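Local coordinates for putative phosphatase/phosphodiesterase MPN_349 (Mycoplasma pneumoniae M129, PDB 1T71), which probably acts as a metal-dependent phosphodiesterase on 2',3'-cyclic nucleotides, using a pair of iron ions bound in a calcineurin-like phosphoesterase fold, at residues 8-13 with 24-29. Residues are numbered along the deposited sequence; the frame is centred on the assembly and turned at random.
With FE (Fe (III) ion), chain B.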
# COMPACT_ATOMS: atom_id res chain seq x y z
N ILE A 8 -0.10 -9.58 7.55
CA ILE A 8 0.68 -8.37 7.81
C ILE A 8 0.62 -7.57 6.52
O ILE A 8 1.03 -8.07 5.46
CB ILE A 8 2.16 -8.68 8.14
CG1 ILE A 8 2.29 -9.13 9.59
CG2 ILE A 8 3.01 -7.42 7.90
CD1 ILE A 8 3.73 -9.45 10.00
N PHE A 9 0.10 -6.35 6.59
CA PHE A 9 0.01 -5.49 5.41
C PHE A 9 0.87 -4.24 5.64
O PHE A 9 0.65 -3.50 6.60
CB PHE A 9 -1.45 -5.09 5.15
CG PHE A 9 -1.63 -4.27 3.90
CD1 PHE A 9 -1.22 -2.95 3.85
CD2 PHE A 9 -2.16 -4.86 2.75
CE1 PHE A 9 -1.33 -2.21 2.66
CE2 PHE A 9 -2.27 -4.13 1.57
CZ PHE A 9 -1.86 -2.81 1.52
N LEU A 10 1.84 -4.00 4.76
CA LEU A 10 2.73 -2.85 4.89
C LEU A 10 2.41 -1.79 3.84
O LEU A 10 2.11 -2.12 2.68
CB LEU A 10 4.19 -3.28 4.75
CG LEU A 10 4.68 -4.40 5.69
CD1 LEU A 10 6.20 -4.50 5.61
CD2 LEU A 10 4.26 -4.11 7.11
N GLY A 11 2.49 -0.52 4.24
CA GLY A 11 2.19 0.58 3.34
C GLY A 11 3.28 0.89 2.32
O GLY A 11 4.37 0.32 2.37
N ASP A 12 2.96 1.80 1.40
CA ASP A 12 3.85 2.21 0.32
C ASP A 12 5.34 2.09 0.59
O ASP A 12 5.89 2.82 1.42
CB ASP A 12 3.55 3.67 -0.07
CG ASP A 12 2.12 3.87 -0.55
OD1 ASP A 12 1.19 3.37 0.14
OD2 ASP A 12 1.93 4.52 -1.59
N VAL A 13 5.99 1.18 -0.14
CA VAL A 13 7.43 0.98 -0.02
C VAL A 13 8.07 2.12 -0.81
O VAL A 13 7.77 2.30 -1.98
CB VAL A 13 7.88 -0.36 -0.64
CG1 VAL A 13 9.39 -0.47 -0.61
CG2 VAL A 13 7.25 -1.51 0.11
N ASN A 24 15.36 -5.62 7.05
CA ASN A 24 15.88 -5.74 8.41
C ASN A 24 14.85 -6.02 9.51
O ASN A 24 15.23 -6.15 10.67
CB ASN A 24 16.64 -4.47 8.79
CG ASN A 24 17.87 -4.23 7.93
OD1 ASN A 24 18.48 -3.17 8.00
ND2 ASN A 24 18.23 -5.22 7.12
N ASN A 25 13.56 -6.09 9.17
CA ASN A 25 12.55 -6.31 10.20
C ASN A 25 11.43 -7.29 9.90
O ASN A 25 10.75 -7.76 10.81
CB ASN A 25 11.92 -4.97 10.59
CG ASN A 25 12.91 -4.02 11.24
OD1 ASN A 25 13.22 -4.14 12.42
ND2 ASN A 25 13.41 -3.07 10.47
N LEU A 26 11.22 -7.61 8.63
CA LEU A 26 10.12 -8.50 8.26
C LEU A 26 10.14 -9.86 8.96
O LEU A 26 9.10 -10.33 9.43
CB LEU A 26 10.09 -8.67 6.73
CG LEU A 26 8.79 -9.19 6.10
CD1 LEU A 26 8.71 -10.69 6.27
CD2 LEU A 26 7.59 -8.51 6.74
N ALA A 27 11.31 -10.48 9.05
CA ALA A 27 11.42 -11.77 9.71
C ALA A 27 10.96 -11.66 11.16
O ALA A 27 10.13 -12.43 11.62
CB ALA A 27 12.86 -12.28 9.66
N GLN A 28 11.51 -10.68 11.87
CA GLN A 28 11.17 -10.45 13.27
C GLN A 28 9.67 -10.24 13.44
O GLN A 28 9.04 -10.83 14.33
CB GLN A 28 11.91 -9.23 13.79
CG GLN A 28 13.42 -9.28 13.57
CD GLN A 28 14.10 -7.94 13.82
OE1 GLN A 28 15.32 -7.83 13.70
NE2 GLN A 28 13.31 -6.92 14.15
N LEU A 29 9.10 -9.39 12.60
CA LEU A 29 7.68 -9.08 12.64
C LEU A 29 6.85 -10.31 12.29
O LEU A 29 5.87 -10.62 12.96
CB LEU A 29 7.36 -7.93 11.67
CG LEU A 29 7.92 -6.56 12.05
CD1 LEU A 29 7.79 -5.59 10.88
CD2 LEU A 29 7.18 -6.02 13.27
FE FE B . 2.82 6.27 -2.61
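Ile8 reaches from strand 6-10 with its CD1 methyl and overlaps the backbone of Leu29, where helix 26-33 packs on the sheet of this calcineurin-like phosphoesterase fold. The evidence is two van der Waals approaches of one methyl: CD1 of Ile8 lies 3.8 Å from the carbonyl O of Leu29 and 4.3 Å from CB of the same leucine. An extended outer chain (chi2 180°) carries that methyl to the helix, while CG1 itself sits beside the backbone N. Two residues along, on the same face of the strand, CD1 of Leu10 meets CD2 of Leu26 methyl to methyl at 4.4 Å. Leu26 gets there through its first torsion, which sets CG roughly opposite the backbone N (chi1 -162°). No hydrogen bond crosses between the segments, and all four touching residues are buried, so the contact rests on van der Waals packing of aliphatic side chains, one of them also against a backbone carbonyl. Neighbours extend the same apolar layer: Leu26 also touches Val38, Leu29 touches Ile263, and Leu10 touches Ile22 of helix 15-23. Past the strand end the chain runs into the iron site, to which Glu43, Asn44 and His185 also belong, where Asp12 OD2 binds the iron at 2.2 Å.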